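Local coordinates for protein acyl-CoA dehydrogenase (Bacillus anthracis, PDB 3OWA) that binds FAD and probably catalyses the alpha,beta-dehydrogenation of acyl-CoA thioesters, as the flavin-dependent acyl-CoA dehydrogenases do, at residues Gln299-Ala302 with Arg303-Leu306; Ala586-Ile589 with Leu590-Arg594. One frame throughout, in Å; residues are numbered along the deposited sequence.

Contact 1 of 2, residues Gln299-Ala302 with Arg303-Leu306; sequences QPIA and RFPL. With FAD (flavin-adenine dinucleotide), chain J.
With chi1 at 53°, Gln299 places CG between its backbone N and carbonyl carbon, and a bend at chi2 then lays the amide beside the Phe304 ring, whose chi1 of -50° sets CG beside the backbone N and the ring between Gln299 and the FAD adenine. Gln299 NE2 lies 3.5 Å from Phe304 CE2, at the ring edge and near the ring plane, with the amide plane turned 68° from the ring. CG of Gln299 also reaches Phe304 CE2, at 3.6 Å. From Ile301 the CG2 branch touches Phe304 CE1 at 3.9 Å, the two side chains crossing at about a right angle. The backbone turns here from strand 299-300, which pairs with 295-296 in a two-stranded antiparallel sheet, through a short 3-10 turn into helix 305-336, with Phe304 at the N-cap position. Two i to i+3 bonds carry the turn, Arg303 N to Pro300 O (2.8 Å) and Phe304 N to Ile301 O (3.0 Å), both N-H groups pointing nearly straight at their oxygens. One face of the Phe304 ring lies against the adenine, FAD C6A being 3.5 Å from Phe304 CD1 and offset toward the rim. Ile301 CD1 comes to 3.8 Å from FAD O4B, in the adenosine ribose, while Gln490 of the second subunit packs on Phe304.

Contact 2 of 2, residues Ala586-Ile589 with Leu590-Arg594; sequences AAKI and LEDER
Leu590 folds back over the carbonyl of Ala586, one helical turn earlier, and its side chain can be followed outward atom by atom. CB lies 3.4 Å from Ala586 O; CG, set anti to the carbonyl carbon by chi1 of -68°, lies equally near the same oxygen. CD1 is still within 3.6 Å of Ala586 O, so this branch runs alongside the carbonyl that also accepts the Leu590 N-H at 2.8 Å, in a bond nearly along the C=O axis. The same side chain also packs on Leu311 of helix 305-336 and Asn292 of helix 257-293. The i to i+4 pattern continues in Glu591 N to Ala587 O and in Asp592 N to Lys588 O, the latter at 3.0 Å with an N-H...O angle of 167°. At the C-terminus of helix 578-592 the series ends in a weak, bent bond from Glu593 N to Ile589 O, and a weak i to i+5 bond from Arg594 N joins it at the same oxygen; Glu593 leaves helical geometry with a positive phi of 51°. On another side of the helix, Asp592 OD2 lies 3.7 Å from Lys588 CG, where the extended lysine and the aspartate cross obliquely. Lys588 NZ remains 5.2 Å from Asp592 OD2, so the opposite charges may attract each other without forming a salt bridge. Ile589 is buried too, packing against Val284 and Ala288 of helix 257-293 and against Tyr531 of helix 526-554.

Contact 1 comes first along the chain and contact 2 near its C-terminus, yet their centres are 12 Å apart, on the same side of the chain's centre. They meet directly: Leu590 CD1 packs at 3.7 Å from Ala302 O. Helix 305-336, which starts within contact 1, also supplies Gln308 and Ala315 to the surroundings of contact 2, and helix 257-293 touches both. The C-terminal helix 578-592 thus packs against the turn that carries Ile301 and Phe304 of the FAD pocket. Only contact 1 reaches the cofactor and the second subunit; the Leu590 side chain of contact 2 stays about 11 Å from FAD.

Contact 1 of 2, residues Gln299-Ala302 with Arg303-Leu306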
ATOM      1  N   GLN A 299      24.894  -7.813  12.572  1.00 48.24           N
ATOM      2  CA  GLN A 299      24.843  -6.374  12.828  1.00 47.87           C
ATOM      3  C   GLN A 299      23.388  -5.886  12.906  1.00 45.64           C
ATOM      4  O   GLN A 299      22.488  -6.542  12.378  1.00 44.77           O
ATOM      5  CB  GLN A 299      25.589  -5.597  11.748  1.00 48.86           C
ATOM      6  CG  GLN A 299      25.164  -5.914  10.312  1.00 51.36           C
ATOM      7  CD  GLN A 299      26.349  -5.841   9.346  1.00 57.24           C
ATOM      8  OE1 GLN A 299      27.117  -4.872   9.372  1.00 59.35           O
ATOM      9  NE2 GLN A 299      26.506  -6.875   8.496  1.00 57.22           N
ATOM     10  N   PRO A 300      23.174  -4.728  13.552  1.00 44.39           N
ATOM     11  CA  PRO A 300      21.844  -4.108  13.531  1.00 41.87           C
ATOM     12  C   PRO A 300      21.423  -3.850  12.086  1.00 39.48           C
ATOM     13  O   PRO A 300      22.236  -3.414  11.268  1.00 37.80           O
ATOM     14  CB  PRO A 300      22.058  -2.799  14.304  1.00 42.66           C
ATOM     15  CG  PRO A 300      23.274  -3.092  15.225  1.00 44.53           C
ATOM     16  CD  PRO A 300      24.143  -3.981  14.395  1.00 45.16           C
ATOM     17  N   ILE A 301      20.166  -4.151  11.754  1.00 37.15           N
ATOM     18  CA  ILE A 301      19.730  -3.990  10.368  1.00 35.52           C
ATOM     19  C   ILE A 301      19.739  -2.523  10.053  1.00 34.17           C
ATOM     20  O   ILE A 301      19.674  -2.120   8.885  1.00 34.77           O
ATOM     21  CB  ILE A 301      18.311  -4.596  10.097  1.00 34.85           C
ATOM     22  CG1 ILE A 301      17.241  -3.910  10.978  1.00 32.82           C
ATOM     23  CG2 ILE A 301      18.345  -6.112  10.352  1.00 36.07           C
ATOM     24  CD1 ILE A 301      15.796  -4.428  10.688  1.00 31.42           C
ATOM     25  N   ALA A 302      19.844  -1.718  11.107  1.00 35.19           N
ATOM     26  CA  ALA A 302      20.076  -0.287  10.951  1.00 36.78           C
ATOM     27  C   ALA A 302      21.345   0.017  10.082  1.00 38.22           C
ATOM     28  O   ALA A 302      21.437   1.088   9.468  1.00 38.85           O
ATOM     29  CB  ALA A 302      20.212   0.388  12.339  1.00 37.94           C
ATOM     30  N   ARG A 303      22.293  -0.917  10.040  0.53 38.72           N
ATOM     31  CA  ARG A 303      23.550  -0.715   9.284  0.53 40.26           C
ATOM     32  C   ARG A 303      23.348  -0.949   7.785  0.53 39.58           C
ATOM     33  O   ARG A 303      24.211  -0.630   6.985  0.53 39.77           O
ATOM     34  CB  ARG A 303      24.669  -1.622   9.806  0.53 40.50           C
ATOM     35  CG  ARG A 303      25.075  -1.360  11.258  0.53 43.56           C
ATOM     36  CD  ARG A 303      25.978  -0.112  11.440  0.53 44.90           C
ATOM     37  NE  ARG A 303      25.237   1.144  11.284  0.53 46.08           N
ATOM     38  CZ  ARG A 303      24.424   1.683  12.195  0.53 45.29           C
ATOM     39  NH1 ARG A 303      24.233   1.082  13.364  0.53 44.72           N
ATOM     40  NH2 ARG A 303      23.781   2.821  11.923  0.53 43.75           N
ATOM     41  N   PHE A 304      22.202  -1.509   7.409  1.00 38.57           N
ATOM     42  CA  PHE A 304      21.949  -1.774   5.986  1.00 38.75           C
ATOM     43  C   PHE A 304      21.392  -0.565   5.229  1.00 38.51           C
ATOM     44  O   PHE A 304      20.389   0.009   5.631  1.00 36.05           O
ATOM     45  CB  PHE A 304      21.123  -3.039   5.743  1.00 38.99           C
ATOM     46  CG  PHE A 304      21.635  -4.265   6.466  1.00 41.70           C
ATOM     47  CD1 PHE A 304      20.754  -5.113   7.114  1.00 43.21           C
ATOM     48  CD2 PHE A 304      23.000  -4.582   6.477  1.00 46.71           C
ATOM     49  CE1 PHE A 304      21.210  -6.260   7.781  1.00 42.75           C
ATOM     50  CE2 PHE A 304      23.466  -5.718   7.141  1.00 46.51           C
ATOM     51  CZ  PHE A 304      22.565  -6.551   7.809  1.00 44.08           C
ATOM     52  N   PRO A 305      22.084  -0.158   4.139  1.00 39.47           N
ATOM     53  CA  PRO A 305      21.617   0.973   3.362  1.00 39.48           C
ATOM     54  C   PRO A 305      20.157   0.890   2.939  1.00 38.10           C
ATOM     55  O   PRO A 305      19.500   1.916   2.911  1.00 38.43           O
ATOM     56  CB  PRO A 305      22.559   0.972   2.149  1.00 40.14           C
ATOM     57  CG  PRO A 305      23.877   0.463   2.740  1.00 41.28           C
ATOM     58  CD  PRO A 305      23.435  -0.603   3.721  1.00 39.63           C
ATOM     59  N   LEU A 306      19.641  -0.283   2.591  1.00 38.17           N
ATOM     60  CA  LEU A 306      18.227  -0.375   2.177  1.00 37.70           C
ATOM     61  C   LEU A 306      17.271  -0.026   3.316  1.00 36.62           C
ATOM     62  O   LEU A 306      16.231   0.558   3.081  1.00 36.95           O
ATOM     63  CB  LEU A 306      17.850  -1.773   1.689  1.00 37.85           C
ATOM     64  CG  LEU A 306      18.274  -2.195   0.293  1.00 41.66           C
ATOM     65  CD1 LEU A 306      17.617  -3.558  -0.060  1.00 38.49           C
ATOM     66  CD2 LEU A 306      17.914  -1.076  -0.698  1.00 40.68           C
TER
HETATM   67  PA  FAD J 601      14.385 -10.068   9.191  1.00 36.65           P
HETATM   68  O1A FAD J 601      14.762  -9.577  10.579  1.00 37.63           O
HETATM   69  O2A FAD J 601      15.277 -11.127   8.660  1.00 37.96           O
HETATM   70  O5B FAD J 601      14.333  -8.783   8.259  1.00 35.90           O
HETATM   71  C5B FAD J 601      13.935  -7.541   8.767  1.00 38.00           C
HETATM   72  C4B FAD J 601      14.094  -6.483   7.698  1.00 37.56           C
HETATM   73  O4B FAD J 601      15.479  -6.314   7.413  1.00 37.21           O
HETATM   74  C3B FAD J 601      13.399  -6.873   6.390  1.00 37.14           C
HETATM   75  O3B FAD J 601      12.950  -5.702   5.766  1.00 36.51           O
HETATM   76  C2B FAD J 601      14.567  -7.405   5.565  1.00 37.79           C
HETATM   77  O2B FAD J 601      14.346  -7.281   4.188  1.00 37.75           O
HETATM   78  C1B FAD J 601      15.715  -6.509   6.034  1.00 35.80           C
HETATM   79  N9A FAD J 601      17.039  -7.138   5.827  1.00 39.13           N
HETATM   80  C8A FAD J 601      17.542  -8.279   6.419  1.00 42.52           C
HETATM   81  N7A FAD J 601      18.811  -8.492   5.971  1.00 40.88           N
HETATM   82  C5A FAD J 601      19.118  -7.492   5.114  1.00 42.13           C
HETATM   83  C6A FAD J 601      20.248  -7.204   4.351  1.00 43.81           C
HETATM   84  N6A FAD J 601      21.269  -8.071   4.275  1.00 44.32           N
HETATM   85  N1A FAD J 601      20.239  -6.077   3.555  1.00 43.69           N
HETATM   86  C2A FAD J 601      19.133  -5.249   3.494  1.00 45.34           C
HETATM   87  N3A FAD J 601      18.025  -5.540   4.262  1.00 41.34           N
HETATM   88  C4A FAD J 601      18.006  -6.639   5.030  1.00 40.25           C
HETATM   89  N1  FAD J 601       9.746 -19.948   7.864  1.00 35.36           N
HETATM   90  C2  FAD J 601       9.942 -21.278   7.643  1.00 39.65           C
HETATM   91  O2  FAD J 601      11.097 -21.688   7.548  1.00 43.44           O
HETATM   92  N3  FAD J 601       8.866 -22.149   7.547  1.00 35.58           N
HETATM   93  C4  FAD J 601       7.571 -21.702   7.660  1.00 34.76           C
HETATM   94  O4  FAD J 601       6.634 -22.504   7.565  1.00 31.44           O
HETATM   95  C4X FAD J 601       7.365 -20.343   7.863  1.00 35.93           C
HETATM   96  N5  FAD J 601       6.078 -19.843   7.979  1.00 36.47           N
HETATM   97  C5X FAD J 601       5.875 -18.507   8.247  1.00 35.26           C
HETATM   98  C6  FAD J 601       4.574 -18.033   8.445  1.00 32.00           C
HETATM   99  C7  FAD J 601       4.389 -16.682   8.728  1.00 31.80           C
HETATM  100  C7M FAD J 601       2.991 -16.137   8.911  1.00 33.38           C
HETATM  101  C8  FAD J 601       5.502 -15.844   8.835  1.00 31.33           C
HETATM  102  C8M FAD J 601       5.374 -14.381   9.129  1.00 33.10           C
HETATM  103  C9  FAD J 601       6.795 -16.314   8.629  1.00 29.72           C
HETATM  104  C9A FAD J 601       6.991 -17.656   8.362  1.00 32.96           C
HETATM  105  N10 FAD J 601       8.280 -18.134   8.164  1.00 34.64           N
HETATM  106  C10 FAD J 601       8.465 -19.475   7.966  1.00 35.05           C
HETATM  107  C1' FAD J 601       9.482 -17.237   8.283  1.00 34.51           C
HETATM  108  C2' FAD J 601       9.382 -16.071   7.269  1.00 41.11           C
HETATM  109  O2' FAD J 601       9.377 -16.420   5.871  1.00 39.90           O
HETATM  110  C3' FAD J 601      10.388 -14.976   7.670  1.00 39.21           C
HETATM  111  O3' FAD J 601       9.696 -13.903   8.268  1.00 38.43           O
HETATM  112  C4' FAD J 601      11.157 -14.487   6.480  1.00 45.07           C
HETATM  113  O4' FAD J 601      11.811 -15.609   5.912  1.00 46.29           O
HETATM  114  C5' FAD J 601      12.051 -13.073   7.120  1.00 42.21           C
HETATM  115  O5' FAD J 601      12.632 -13.098   8.358  1.00 38.20           O
HETATM  116  P   FAD J 601      12.393 -12.064   9.583  1.00 38.11           P
HETATM  117  O1P FAD J 601      10.886 -11.942   9.675  1.00 36.68           O
HETATM  118  O2P FAD J 601      12.985 -12.441  10.882  1.00 40.97           O
HETATM  119  O3P FAD J 601      12.876 -10.630   9.113  1.00 39.66           O

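Contact 2 of 2, residues Ala586-Ile589 with Leu590-Arg594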
ATOM      1  N   ALA A 586      19.087   9.327   7.444  1.00 40.49           N
ATOM      2  CA  ALA A 586      18.864   8.119   8.250  1.00 39.62           C
ATOM      3  C   ALA A 586      19.772   8.068   9.464  1.00 40.37           C
ATOM      4  O   ALA A 586      19.342   7.657  10.544  1.00 39.95           O
ATOM      5  CB  ALA A 586      19.055   6.892   7.415  1.00 39.96           C
ATOM      6  N   ALA A 587      21.022   8.488   9.296  1.00 40.94           N
ATOM      7  CA  ALA A 587      21.958   8.483  10.396  1.00 41.92           C
ATOM      8  C   ALA A 587      21.365   9.228  11.582  1.00 42.26           C
ATOM      9  O   ALA A 587      21.413   8.735  12.699  1.00 43.11           O
ATOM     10  CB  ALA A 587      23.337   9.108   9.968  1.00 43.46           C
ATOM     11  N   LYS A 588      20.799  10.415  11.347  1.00 42.68           N
ATOM     12  CA  LYS A 588      20.268  11.224  12.449  1.00 42.97           C
ATOM     13  C   LYS A 588      18.954  10.650  13.050  1.00 42.46           C
ATOM     14  O   LYS A 588      18.714  10.711  14.266  1.00 42.26           O
ATOM     15  CB  LYS A 588      20.038  12.651  11.995  1.00 44.50           C
ATOM     16  CG  LYS A 588      19.721  13.575  13.179  1.00 49.32           C
ATOM     17  CD  LYS A 588      19.695  15.012  12.789  1.00 56.78           C
ATOM     18  CE  LYS A 588      19.841  15.891  14.023  1.00 59.65           C
ATOM     19  NZ  LYS A 588      19.835  17.316  13.594  1.00 64.22           N
ATOM     20  N   ILE A 589      18.111  10.081  12.189  1.00 40.65           N
ATOM     21  CA  ILE A 589      16.901   9.390  12.648  1.00 40.00           C
ATOM     22  C   ILE A 589      17.275   8.235  13.569  1.00 39.62           C
ATOM     23  O   ILE A 589      16.714   8.103  14.648  1.00 39.96           O
ATOM     24  CB  ILE A 589      16.112   8.856  11.441  1.00 39.11           C
ATOM     25  CG1 ILE A 589      15.518  10.053  10.705  1.00 39.65           C
ATOM     26  CG2 ILE A 589      15.018   7.817  11.905  1.00 38.55           C
ATOM     27  CD1 ILE A 589      14.974   9.707   9.371  1.00 47.42           C
ATOM     28  N   LEU A 590      18.254   7.432  13.148  1.00 40.02           N
ATOM     29  CA  LEU A 590      18.702   6.281  13.926  1.00 42.04           C
ATOM     30  C   LEU A 590      19.451   6.693  15.193  1.00 44.28           C
ATOM     31  O   LEU A 590      19.435   5.966  16.184  1.00 44.18           O
ATOM     32  CB  LEU A 590      19.584   5.365  13.098  1.00 41.17           C
ATOM     33  CG  LEU A 590      18.837   4.651  11.986  1.00 43.35           C
ATOM     34  CD1 LEU A 590      19.841   4.135  10.944  1.00 41.60           C
ATOM     35  CD2 LEU A 590      17.944   3.532  12.578  1.00 40.68           C
ATOM     36  N   GLU A 591      20.097   7.854  15.148  1.00 46.70           N
ATOM     37  CA  GLU A 591      20.780   8.399  16.332  1.00 50.03           C
ATOM     38  C   GLU A 591      19.768   8.832  17.413  1.00 50.18           C
ATOM     39  O   GLU A 591      19.917   8.482  18.580  1.00 50.40           O
ATOM     40  CB  GLU A 591      21.684   9.563  15.923  1.00 51.15           C
ATOM     41  CG  GLU A 591      22.289  10.305  17.091  1.00 58.17           C
ATOM     42  CD  GLU A 591      23.366   9.495  17.809  1.00 67.01           C
ATOM     43  OE1 GLU A 591      24.509   9.437  17.292  1.00 71.44           O
ATOM     44  OE2 GLU A 591      23.072   8.928  18.894  1.00 70.18           O
ATOM     45  N   ASP A 592      18.738   9.575  17.006  1.00 50.65           N
ATOM     46  CA  ASP A 592      17.681  10.050  17.917  1.00 52.01           C
ATOM     47  C   ASP A 592      16.606   8.999  18.200  1.00 50.72           C
ATOM     48  O   ASP A 592      15.841   9.139  19.142  1.00 51.28           O
ATOM     49  CB  ASP A 592      17.034  11.338  17.369  1.00 51.94           C
ATOM     50  CG  ASP A 592      18.052  12.488  17.180  1.00 58.28           C
ATOM     51  OD1 ASP A 592      19.133  12.473  17.827  1.00 59.26           O
ATOM     52  OD2 ASP A 592      17.776  13.410  16.367  1.00 63.29           O
ATOM     53  N   GLU A 593      16.550   7.953  17.376  1.00 50.47           N
ATOM     54  CA  GLU A 593      15.462   6.926  17.423  1.00 49.74           C
ATOM     55  C   GLU A 593      14.059   7.524  17.414  1.00 47.83           C
ATOM     56  O   GLU A 593      13.170   7.087  18.162  1.00 47.02           O
ATOM     57  CB  GLU A 593      15.622   5.959  18.604  1.00 50.89           C
ATOM     58  CG  GLU A 593      16.815   5.031  18.488  1.00 54.42           C
ATOM     59  CD  GLU A 593      16.867   4.007  19.607  1.00 57.87           C
ATOM     60  OE1 GLU A 593      17.248   2.855  19.322  1.00 57.85           O
ATOM     61  OE2 GLU A 593      16.527   4.352  20.766  1.00 59.93           O
ATOM     62  N   ARG A 594      13.879   8.526  16.564  0.58 47.06           N
ATOM     63  CA  ARG A 594      12.585   9.141  16.330  0.58 46.12           C
ATOM     64  C   ARG A 594      12.700  10.074  15.134  0.58 46.01           C
ATOM     65  O   ARG A 594      13.805  10.374  14.659  0.58 45.94           O
ATOM     66  CB  ARG A 594      12.085   9.911  17.567  0.58 46.40           C
ATOM     67  CG  ARG A 594      12.981  11.082  17.989  0.58 48.34           C
ATOM     68  CD  ARG A 594      12.491  11.764  19.268  0.58 49.37           C
ATOM     69  NE  ARG A 594      13.141  13.065  19.447  0.58 50.30           N
ATOM     70  CZ  ARG A 594      14.354  13.247  19.963  0.58 51.87           C
ATOM     71  NH1 ARG A 594      15.082  12.214  20.373  0.58 52.33           N
ATOM     72  NH2 ARG A 594      14.849  14.476  20.063  0.58 52.95           N
TER